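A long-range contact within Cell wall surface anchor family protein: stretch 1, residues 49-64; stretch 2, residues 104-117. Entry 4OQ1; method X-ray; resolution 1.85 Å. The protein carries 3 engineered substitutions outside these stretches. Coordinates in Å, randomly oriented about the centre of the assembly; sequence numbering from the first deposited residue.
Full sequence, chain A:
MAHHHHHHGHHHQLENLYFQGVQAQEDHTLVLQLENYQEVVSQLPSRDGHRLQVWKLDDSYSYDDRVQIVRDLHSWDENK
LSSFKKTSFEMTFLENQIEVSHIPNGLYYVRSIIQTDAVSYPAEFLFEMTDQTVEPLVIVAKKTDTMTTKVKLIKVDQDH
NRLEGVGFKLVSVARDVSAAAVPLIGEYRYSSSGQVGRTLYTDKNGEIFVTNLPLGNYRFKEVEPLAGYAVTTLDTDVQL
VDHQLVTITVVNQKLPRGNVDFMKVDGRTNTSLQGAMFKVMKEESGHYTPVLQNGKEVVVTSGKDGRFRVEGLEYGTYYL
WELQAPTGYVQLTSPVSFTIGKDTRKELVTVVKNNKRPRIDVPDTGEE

Stretch 1 (49-64) GHRLQVWKLDDSYSYD
Stretch 2, residues 104-117: PNGLYYVRSIIQTD

Water takes over where direct pairing ends: past a short antiparallel ladder stretch 2 turns a corner, and single waters span the gap. Strands 50-56 and 106-110 lie at 131° between N-to-C directions, axes approaching to 4.6 Å. Trp55 and Tyr109 form the hydrogen-bonded pair (CA-CA 5.2 Å), Trp55 N to Tyr109 O at 3.0 Å and Tyr109 N to Trp55 O at 2.8 Å; Lys56 and Tyr108 form the non-hydrogen-bonded pair (CA-CA 4.5 Å), and Leu57 N donates to Leu107 O at 2.8 Å. Beyond, at Arg111 (phi/psi -111/-25), one water joins Gln53 O (2.7 Å) to Arg111 N (2.9 Å), another Gln53 N (2.9 Å) to Ser112 O (2.7 Å), pairs too far apart to bond directly; a third donates to Arg51 O (2.6 Å) and Ile113 O (2.7 Å), two acceptors.

Trp55 (m, chi2 -99°) and Tyr109 (t, chi2 58°) share one face, rings oblique at 45°, Trp55 CE3 3.8 Å from Tyr109 CD2. On the other, Lys56 (t, t, t, m) lays CB 3.7 Å from CE1 of Tyr108 (m, chi2 -82°), aliphatic against aromatic. Val54 (m) CG1 meets Val110 (t) CG2 at 3.9 Å. Most-covered Leu107 (t, p) packs CD1 3.6 Å from Tyr63 (t, chi2 68°) CD1 and CD2 4.0 Å from Leu57 (m, t) CD1. At Gly106 (158/174) a CB would jam against the preceding carbonyl O and strike Lys56 CE.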

ATOM      1  N   GLY A  49      27.092  16.496   0.364  1.00 51.75           N
ATOM      2  CA  GLY A  49      28.200  15.504   0.341  1.00 48.45           C
ATOM      3  C   GLY A  49      28.207  14.522  -0.850  1.00 43.18           C
ATOM      4  O   GLY A  49      28.904  13.520  -0.844  1.00 43.95           O
ATOM      5  N   HIS A  50      27.364  14.762  -1.846  1.00 38.72           N
ATOM      6  CA  HIS A  50      27.371  13.922  -3.042  1.00 34.19           C
ATOM      7  C   HIS A  50      28.370  14.423  -4.076  1.00 31.80           C
ATOM      8  O   HIS A  50      28.592  15.634  -4.220  1.00 33.04           O
ATOM      9  CB  HIS A  50      25.950  13.811  -3.617  1.00 33.19           C
ATOM     10  CG  HIS A  50      24.976  13.240  -2.636  1.00 30.83           C
ATOM     11  ND1 HIS A  50      25.049  11.934  -2.199  1.00 36.30           N
ATOM     12  CD2 HIS A  50      24.000  13.822  -1.908  1.00 34.39           C
ATOM     13  CE1 HIS A  50      24.110  11.706  -1.304  1.00 37.14           C
ATOM     14  NE2 HIS A  50      23.453  12.839  -1.110  1.00 37.98           N
ATOM     15  N   ARG A  51      28.939  13.487  -4.832  1.00 29.87           N
ATOM     16  CA  ARG A  51      29.801  13.871  -5.934  1.00 31.32           C
ATOM     17  C   ARG A  51      29.302  13.327  -7.280  1.00 25.50           C
ATOM     18  O   ARG A  51      28.771  12.233  -7.352  1.00 26.47           O
ATOM     19  CB  ARG A  51      31.237  13.406  -5.690  1.00 31.26           C
ATOM     20  CG  ARG A  51      31.846  13.863  -4.349  1.00 30.82           C
ATOM     21  CD  ARG A  51      33.342  13.630  -4.280  1.00 35.43           C
ATOM     22  NE  ARG A  51      34.092  14.488  -5.234  1.00 39.86           N
ATOM     23  CZ  ARG A  51      34.510  15.744  -5.021  1.00 40.70           C
ATOM     24  NH1 ARG A  51      34.291  16.342  -3.869  1.00 35.77           N
ATOM     25  NH2 ARG A  51      35.166  16.403  -5.974  1.00 39.45           N
ATOM     26  N   LEU A  52      29.508  14.089  -8.346  1.00 24.81           N
ATOM     27  CA  LEU A  52      29.226  13.565  -9.712  1.00 19.01           C
ATOM     28  C   LEU A  52      30.466  12.909 -10.309  1.00 21.48           C
ATOM     29  O   LEU A  52      31.485  13.548 -10.488  1.00 23.85           O
ATOM     30  CB  LEU A  52      28.724  14.679 -10.568  1.00 18.54           C
ATOM     31  CG  LEU A  52      28.279  14.173 -11.940  1.00 16.77           C
ATOM     32  CD1 LEU A  52      26.894  13.451 -11.920  1.00 18.55           C
ATOM     33  CD2 LEU A  52      28.289  15.327 -12.891  1.00 18.46           C
ATOM     34  N   GLN A  53      30.439  11.602 -10.507  1.00 22.21           N
ATOM     35  CA  GLN A  53      31.516  10.901 -11.137  1.00 22.48           C
ATOM     36  C   GLN A  53      31.489  11.140 -12.647  1.00 22.92           C
ATOM     37  O   GLN A  53      30.386  11.017 -13.281  1.00 19.92           O
ATOM     38  CB  GLN A  53      31.376   9.389 -10.925  1.00 25.49           C
ATOM     39  CG  GLN A  53      31.402   8.976  -9.451  1.00 30.82           C
ATOM     40  CD  GLN A  53      32.689   9.375  -8.765  1.00 30.30           C
ATOM     41  OE1 GLN A  53      33.792   9.274  -9.311  1.00 32.17           O
ATOM     42  NE2 GLN A  53      32.538   9.879  -7.586  1.00 36.04           N
ATOM     43  N   VAL A  54      32.645  11.481 -13.217  1.00 19.33           N
ATOM     44  CA  VAL A  54      32.775  11.680 -14.651  1.00 22.00           C
ATOM     45  C   VAL A  54      34.054  11.052 -15.252  1.00 23.31           C
ATOM     46  O   VAL A  54      35.030  10.725 -14.547  1.00 20.71           O
ATOM     47  CB  VAL A  54      32.704  13.175 -15.043  1.00 22.64           C
ATOM     48  CG1 VAL A  54      31.503  13.863 -14.473  1.00 21.81           C
ATOM     49  CG2 VAL A  54      33.989  13.923 -14.655  1.00 25.63           C
ATOM     50  N   TRP A  55      34.061  10.916 -16.559  1.00 16.73           N
ATOM     51  CA  TRP A  55      35.260  10.656 -17.276  1.00 17.28           C
ATOM     52  C   TRP A  55      35.505  11.799 -18.173  1.00 20.49           C
ATOM     53  O   TRP A  55      34.627  12.141 -18.973  1.00 18.98           O
ATOM     54  CB  TRP A  55      35.082   9.420 -18.129  1.00 18.87           C
ATOM     55  CG  TRP A  55      34.977   8.117 -17.379  1.00 19.53           C
ATOM     56  CD1 TRP A  55      35.996   7.203 -17.171  1.00 20.40           C
ATOM     57  CD2 TRP A  55      33.855   7.601 -16.718  1.00 19.74           C
ATOM     58  NE1 TRP A  55      35.562   6.148 -16.449  1.00 18.44           N
ATOM     59  CE2 TRP A  55      34.264   6.351 -16.113  1.00 20.56           C
ATOM     60  CE3 TRP A  55      32.572   8.061 -16.506  1.00 19.09           C
ATOM     61  CZ2 TRP A  55      33.394   5.559 -15.423  1.00 19.86           C
ATOM     62  CZ3 TRP A  55      31.675   7.285 -15.792  1.00 19.88           C
ATOM     63  CH2 TRP A  55      32.101   6.039 -15.252  1.00 20.14           C
ATOM     64  N   LYS A  56      36.713  12.319 -18.177  1.00 19.77           N
ATOM     65  CA  LYS A  56      37.079  13.436 -19.081  1.00 21.88           C
ATOM     66  C   LYS A  56      37.725  12.861 -20.327  1.00 21.89           C
ATOM     67  O   LYS A  56      38.708  12.084 -20.242  1.00 22.22           O
ATOM     68  CB  LYS A  56      38.057  14.381 -18.352  1.00 23.15           C
ATOM     69  CG  LYS A  56      38.493  15.632 -19.172  1.00 25.65           C
ATOM     70  CD  LYS A  56      39.569  16.501 -18.439  1.00 27.08           C
ATOM     71  CE  LYS A  56      39.797  17.819 -19.161  1.00 28.67           C
ATOM     72  NZ  LYS A  56      40.139  17.698 -20.604  1.00 29.88           N
ATOM     73  N   LEU A  57      37.110  13.127 -21.468  1.00 19.43           N
ATOM     74  CA  LEU A  57      37.500  12.494 -22.713  1.00 19.43           C
ATOM     75  C   LEU A  57      38.726  13.202 -23.313  1.00 22.35           C
ATOM     76  O   LEU A  57      38.891  14.344 -23.106  1.00 22.22           O
ATOM     77  CB  LEU A  57      36.345  12.448 -23.754  1.00 18.59           C
ATOM     78  CG  LEU A  57      34.945  11.936 -23.434  1.00 21.44           C
ATOM     79  CD1 LEU A  57      33.971  11.841 -24.651  1.00 21.62           C
ATOM     80  CD2 LEU A  57      35.017  10.590 -22.844  1.00 23.73           C
ATOM     81  N   ASP A  58      39.593  12.442 -23.998  1.00 27.11           N
ATOM     82  CA  ASP A  58      40.753  12.970 -24.717  1.00 28.82           C
ATOM     83  C   ASP A  58      40.332  13.656 -25.993  1.00 29.45           C
ATOM     84  O   ASP A  58      39.227  13.544 -26.424  1.00 27.54           O
ATOM     85  CB  ASP A  58      41.736  11.844 -25.042  1.00 32.19           C
ATOM     86  CG  ASP A  58      41.182  10.790 -26.027  1.00 33.21           C
ATOM     87  OD1 ASP A  58      40.685  11.125 -27.107  1.00 36.81           O
ATOM     88  OD2 ASP A  58      41.254   9.568 -25.758  1.00 38.36           O
ATOM     89  N   ASP A  59      41.262  14.301 -26.654  1.00 34.65           N
ATOM     90  CA  ASP A  59      40.955  15.076 -27.854  1.00 37.01           C
ATOM     91  C   ASP A  59      40.535  14.310 -29.070  1.00 31.10           C
ATOM     92  O   ASP A  59      39.998  14.864 -29.996  1.00 32.80           O
ATOM     93  CB  ASP A  59      42.155  15.904 -28.210  1.00 48.15           C
ATOM     94  CG  ASP A  59      42.516  16.840 -27.117  1.00 52.89           C
ATOM     95  OD1 ASP A  59      41.586  17.314 -26.405  1.00 54.27           O
ATOM     96  OD2 ASP A  59      43.727  17.049 -26.982  1.00 53.16           O
ATOM     97  N   SER A  60      40.752  13.021 -29.109  1.00 31.63           N
ATOM     98  CA  SER A  60      40.131  12.286 -30.228  1.00 35.25           C
ATOM     99  C   SER A  60      38.584  12.297 -30.228  1.00 41.83           C
ATOM    100  O   SER A  60      37.954  11.783 -31.196  1.00 36.37           O
ATOM    101  CB  SER A  60      40.602  10.856 -30.234  1.00 37.05           C
ATOM    102  OG  SER A  60      40.029  10.176 -29.143  1.00 46.92           O
ATOM    103  N   TYR A  61      37.962  12.895 -29.189  1.00 38.46           N
ATOM    104  CA  TYR A  61      36.493  12.956 -29.129  1.00 31.76           C
ATOM    105  C   TYR A  61      35.971  14.329 -29.336  1.00 24.20           C
ATOM    106  O   TYR A  61      36.501  15.293 -28.841  1.00 25.51           O
ATOM    107  CB  TYR A  61      35.993  12.395 -27.802  1.00 28.23           C
ATOM    108  CG  TYR A  61      36.241  10.877 -27.691  1.00 26.90           C
ATOM    109  CD1 TYR A  61      35.206   9.981 -27.877  1.00 30.16           C
ATOM    110  CD2 TYR A  61      37.464  10.368 -27.282  1.00 29.89           C
ATOM    111  CE1 TYR A  61      35.397   8.589 -27.740  1.00 31.98           C
ATOM    112  CE2 TYR A  61      37.686   8.980 -27.199  1.00 27.16           C
ATOM    113  CZ  TYR A  61      36.649   8.105 -27.415  1.00 31.81           C
ATOM    114  OH  TYR A  61      36.768   6.711 -27.305  1.00 34.51           O
ATOM    115  N   SER A  62      34.923  14.374 -30.129  1.00 25.27           N
ATOM    116  CA  SER A  62      34.204  15.571 -30.404  1.00 21.53           C
ATOM    117  C   SER A  62      32.736  15.562 -29.855  1.00 19.18           C
ATOM    118  O   SER A  62      32.010  14.649 -30.081  1.00 21.35           O
ATOM    119  CB  SER A  62      34.172  15.767 -31.909  1.00 25.73           C
ATOM    120  OG  SER A  62      33.371  16.912 -32.148  1.00 24.35           O
ATOM    121  N   TYR A  63      32.284  16.674 -29.293  1.00 20.38           N
ATOM    122  CA  TYR A  63      30.902  16.888 -28.837  1.00 21.77           C
ATOM    123  C   TYR A  63      29.956  16.810 -30.026  1.00 23.48           C
ATOM    124  O   TYR A  63      28.814  16.450 -29.849  1.00 21.44           O
ATOM    125  CB  TYR A  63      30.727  18.247 -28.129  1.00 21.30           C
ATOM    126  CG  TYR A  63      29.381  18.418 -27.446  1.00 24.87           C
ATOM    127  CD1 TYR A  63      29.045  17.645 -26.313  1.00 25.98           C
ATOM    128  CD2 TYR A  63      28.482  19.409 -27.876  1.00 27.28           C
ATOM    129  CE1 TYR A  63      27.835  17.771 -25.688  1.00 27.79           C
ATOM    130  CE2 TYR A  63      27.229  19.544 -27.253  1.00 26.83           C
ATOM    131  CZ  TYR A  63      26.939  18.772 -26.153  1.00 27.34           C
ATOM    132  OH  TYR A  63      25.719  18.878 -25.530  1.00 25.99           O
ATOM    133  N   ASP A  64      30.461  17.086 -31.216  1.00 24.12           N
ATOM    134  CA  ASP A  64      29.633  16.915 -32.444  1.00 23.10           C
ATOM    135  C   ASP A  64      29.204  15.494 -32.647  1.00 21.43           C
ATOM    136  O   ASP A  64      28.249  15.223 -33.359  1.00 22.92           O
ATOM    137  CB  ASP A  64      30.370  17.406 -33.690  1.00 25.77           C
ATOM    138  CG  ASP A  64      30.548  18.927 -33.700  1.00 24.77           C
ATOM    139  OD1 ASP A  64      29.723  19.683 -33.131  1.00 29.66           O
ATOM    140  OD2 ASP A  64      31.565  19.321 -34.192  1.00 27.49           O
ATOM    141  N   PRO A 104      36.438  22.322 -14.698  1.00 29.95           N
ATOM    142  CA  PRO A 104      37.389  22.864 -15.679  1.00 29.57           C
ATOM    143  C   PRO A 104      36.856  22.714 -17.042  1.00 31.18           C
ATOM    144  O   PRO A 104      35.895  21.960 -17.231  1.00 32.57           O
ATOM    145  CB  PRO A 104      38.622  21.970 -15.497  1.00 29.07           C
ATOM    146  CG  PRO A 104      38.522  21.432 -14.155  1.00 30.95           C
ATOM    147  CD  PRO A 104      37.047  21.190 -13.991  1.00 29.58           C
ATOM    148  N   ASN A 105      37.490  23.339 -18.026  1.00 29.27           N
ATOM    149  CA  ASN A 105      37.120  23.125 -19.413  1.00 26.86           C
ATOM    150  C   ASN A 105      37.341  21.628 -19.817  1.00 25.13           C
ATOM    151  O   ASN A 105      38.285  21.014 -19.341  1.00 23.26           O
ATOM    152  CB  ASN A 105      38.034  23.938 -20.287  1.00 32.55           C
ATOM    153  CG  ASN A 105      37.539  25.316 -20.448  1.00 33.10           C
ATOM    154  OD1 ASN A 105      36.663  25.751 -19.715  1.00 34.08           O
ATOM    155  ND2 ASN A 105      38.024  25.976 -21.445  1.00 39.46           N
ATOM    156  N   GLY A 106      36.479  21.084 -20.673  1.00 23.91           N
ATOM    157  CA  GLY A 106      36.635  19.700 -21.098  1.00 22.43           C
ATOM    158  C   GLY A 106      35.360  19.062 -21.620  1.00 21.44           C
ATOM    159  O   GLY A 106      34.286  19.654 -21.588  1.00 21.16           O
ATOM    160  N   LEU A 107      35.475  17.831 -22.148  1.00 22.53           N
ATOM    161  CA  LEU A 107      34.336  17.117 -22.668  1.00 21.71           C
ATOM    162  C   LEU A 107      34.216  15.882 -21.765  1.00 19.47           C
ATOM    163  O   LEU A 107      35.151  15.177 -21.566  1.00 17.89           O
ATOM    164  CB  LEU A 107      34.568  16.740 -24.111  1.00 24.51           C
ATOM    165  CG  LEU A 107      33.529  15.856 -24.791  1.00 25.62           C
ATOM    166  CD1 LEU A 107      32.170  16.502 -24.833  1.00 30.24           C
ATOM    167  CD2 LEU A 107      33.995  15.481 -26.190  1.00 29.76           C
ATOM    168  N   TYR A 108      33.065  15.750 -21.149  1.00 20.83           N
ATOM    169  CA  TYR A 108      32.884  14.890 -19.993  1.00 19.59           C
ATOM    170  C   TYR A 108      31.768  13.871 -20.257  1.00 17.65           C
ATOM    171  O   TYR A 108      30.802  14.188 -20.884  1.00 16.01           O
ATOM    172  CB  TYR A 108      32.558  15.725 -18.845  1.00 20.32           C
ATOM    173  CG  TYR A 108      33.673  16.604 -18.377  1.00 20.19           C
ATOM    174  CD1 TYR A 108      34.669  16.138 -17.560  1.00 18.49           C
ATOM    175  CD2 TYR A 108      33.600  17.995 -18.626  1.00 19.97           C
ATOM    176  CE1 TYR A 108      35.680  16.978 -17.101  1.00 20.48           C
ATOM    177  CE2 TYR A 108      34.567  18.869 -18.146  1.00 20.66           C
ATOM    178  CZ  TYR A 108      35.618  18.364 -17.396  1.00 23.02           C
ATOM    179  OH  TYR A 108      36.558  19.221 -16.924  1.00 22.87           O
ATOM    180  N   TYR A 109      31.973  12.605 -19.857  1.00 15.63           N
ATOM    181  CA  TYR A 109      30.959  11.596 -19.979  1.00 14.23           C
ATOM    182  C   TYR A 109      30.452  11.270 -18.578  1.00 16.32           C
ATOM    183  O   TYR A 109      31.253  11.112 -17.632  1.00 14.91           O
ATOM    184  CB  TYR A 109      31.626  10.307 -20.557  1.00 16.38           C
ATOM    185  CG  TYR A 109      30.789   9.101 -20.593  1.00 16.18           C
ATOM    186  CD1 TYR A 109      29.573   9.079 -21.294  1.00 17.49           C
ATOM    187  CD2 TYR A 109      31.259   7.905 -20.086  1.00 16.44           C
ATOM    188  CE1 TYR A 109      28.785   7.905 -21.340  1.00 15.78           C
ATOM    189  CE2 TYR A 109      30.483   6.767 -20.091  1.00 19.06           C
ATOM    190  CZ  TYR A 109      29.273   6.724 -20.775  1.00 19.42           C
ATOM    191  OH  TYR A 109      28.507   5.575 -20.907  1.00 20.89           O
ATOM    192  N   VAL A 110      29.136  11.126 -18.452  1.00 14.96           N
ATOM    193  CA  VAL A 110      28.446  10.763 -17.160  1.00 15.22           C
ATOM    194  C   VAL A 110      27.644   9.477 -17.401  1.00 16.02           C
ATOM    195  O   VAL A 110      27.077   9.285 -18.483  1.00 16.43           O
ATOM    196  CB  VAL A 110      27.484  11.864 -16.725  1.00 15.30           C
ATOM    197  CG1 VAL A 110      26.679  11.527 -15.466  1.00 17.56           C
ATOM    198  CG2 VAL A 110      28.246  13.165 -16.570  1.00 17.22           C
ATOM    199  N   ARG A 111      27.711   8.583 -16.436  1.00 15.49           N
ATOM    200  CA  ARG A 111      26.910   7.384 -16.397  1.00 15.64           C
ATOM    201  C   ARG A 111      25.838   7.320 -15.315  1.00 15.95           C
ATOM    202  O   ARG A 111      24.851   6.582 -15.445  1.00 17.53           O
ATOM    203  CB  ARG A 111      27.843   6.221 -16.191  1.00 19.26           C
ATOM    204  CG  ARG A 111      28.269   5.605 -17.523  1.00 23.32           C
ATOM    205  CD  ARG A 111      29.084   4.323 -17.394  1.00 24.10           C
ATOM    206  NE  ARG A 111      28.251   3.132 -17.422  1.00 22.80           N
ATOM    207  CZ  ARG A 111      27.832   2.543 -18.528  1.00 26.00           C
ATOM    208  NH1 ARG A 111      28.150   3.059 -19.709  1.00 21.53           N
ATOM    209  NH2 ARG A 111      27.132   1.419 -18.458  1.00 29.33           N
ATOM    210  N   SER A 112      26.039   8.056 -14.232  1.00 18.08           N
ATOM    211  CA  SER A 112      25.132   8.125 -13.111  1.00 19.58           C
ATOM    212  C   SER A 112      25.117   9.517 -12.493  1.00 21.56           C
ATOM    213  O   SER A 112      26.182  10.072 -12.256  1.00 21.72           O
ATOM    214  CB  SER A 112      25.733   7.196 -12.005  1.00 21.33           C
ATOM    215  OG  SER A 112      24.860   7.086 -10.898  1.00 26.93           O
ATOM    216  N   ILE A 113      23.940  10.066 -12.217  1.00 23.60           N
ATOM    217  CA  ILE A 113      23.802  11.314 -11.466  1.00 20.66           C
ATOM    218  C   ILE A 113      23.747  11.011  -9.955  1.00 23.85           C
ATOM    219  O   ILE A 113      24.350  11.743  -9.195  1.00 22.59           O
ATOM    220  CB  ILE A 113      22.627  12.071 -11.906  1.00 22.06           C
ATOM    221  CG1 ILE A 113      22.870  12.448 -13.354  1.00 18.70           C
ATOM    222  CG2 ILE A 113      22.397  13.326 -11.048  1.00 21.52           C
ATOM    223  CD1 ILE A 113      21.793  13.224 -14.039  1.00 20.62           C
ATOM    224  N   ILE A 114      23.110   9.911  -9.567  1.00 22.67           N
ATOM    225  CA  ILE A 114      22.930   9.584  -8.159  1.00 27.50           C
ATOM    226  C   ILE A 114      22.924   8.100  -7.986  1.00 21.58           C
ATOM    227  O   ILE A 114      22.290   7.367  -8.731  1.00 21.29           O
ATOM    228  CB  ILE A 114      21.540  10.008  -7.640  1.00 31.92           C
ATOM    229  CG1 ILE A 114      21.297  11.470  -7.845  1.00 31.81           C
ATOM    230  CG2 ILE A 114      21.418   9.662  -6.156  1.00 37.38           C
ATOM    231  CD1 ILE A 114      19.963  11.923  -7.306  1.00 34.85           C
ATOM    232  N   GLN A 115      23.618   7.609  -6.980  1.00 24.19           N
ATOM    233  CA  GLN A 115      23.603   6.196  -6.793  1.00 27.96           C
ATOM    234  C   GLN A 115      23.752   5.877  -5.339  1.00 34.38           C
ATOM    235  O   GLN A 115      24.860   5.964  -4.825  1.00 34.24           O
ATOM    236  CB  GLN A 115      24.724   5.526  -7.603  1.00 35.58           C
ATOM    237  CG  GLN A 115      24.751   3.994  -7.512  1.00 40.30           C
ATOM    238  CD  GLN A 115      23.371   3.331  -7.788  1.00 51.39           C
ATOM    239  OE1 GLN A 115      22.680   2.862  -6.844  1.00 53.27           O
ATOM    240  NE2 GLN A 115      22.942   3.327  -9.077  1.00 47.49           N
ATOM    241  N   THR A 116      22.633   5.541  -4.679  1.00 35.55           N
ATOM    242  CA  THR A 116      22.591   5.310  -3.246  1.00 40.42           C
ATOM    243  C   THR A 116      21.809   4.038  -2.983  1.00 41.48           C
ATOM    244  O   THR A 116      21.223   3.433  -3.877  1.00 35.97           O
ATOM    245  CB  THR A 116      21.957   6.476  -2.447  1.00 44.13           C
ATOM    246  OG1 THR A 116      20.555   6.653  -2.783  1.00 42.29           O
ATOM    247  CG2 THR A 116      22.662   7.716  -2.711  1.00 44.97           C
ATOM    248  N   ASP A 117      21.820   3.660  -1.725  1.00 39.64           N
ATOM    249  CA  ASP A 117      21.070   2.529  -1.231  1.00 44.37           C
ATOM    250  C   ASP A 117      19.582   2.745  -1.364  1.00 41.01           C
ATOM    251  O   ASP A 117      18.853   1.797  -1.376  1.00 47.72           O
ATOM    252  CB  ASP A 117      21.338   2.348   0.260  1.00 48.72           C
ATOM    253  CG  ASP A 117      22.792   2.019   0.568  1.00 51.95           C
ATOM    254  OD1 ASP A 117      23.535   1.581  -0.343  1.00 53.58           O
ATOM    255  OD2 ASP A 117      23.176   2.202   1.752  1.00 57.87           O
TER
HETATM  256  O   HOH W   1      26.495  10.978  -7.733  1.00 32.85           O
HETATM  257  O   HOH W   2      28.929   8.809 -13.778  1.00 21.04           O
HETATM  258  O   HOH W   3      27.914  10.110 -10.244  1.00 22.26           O
HETATM  259  O   HOH W   4      38.261  16.775 -22.358  1.00 20.41           O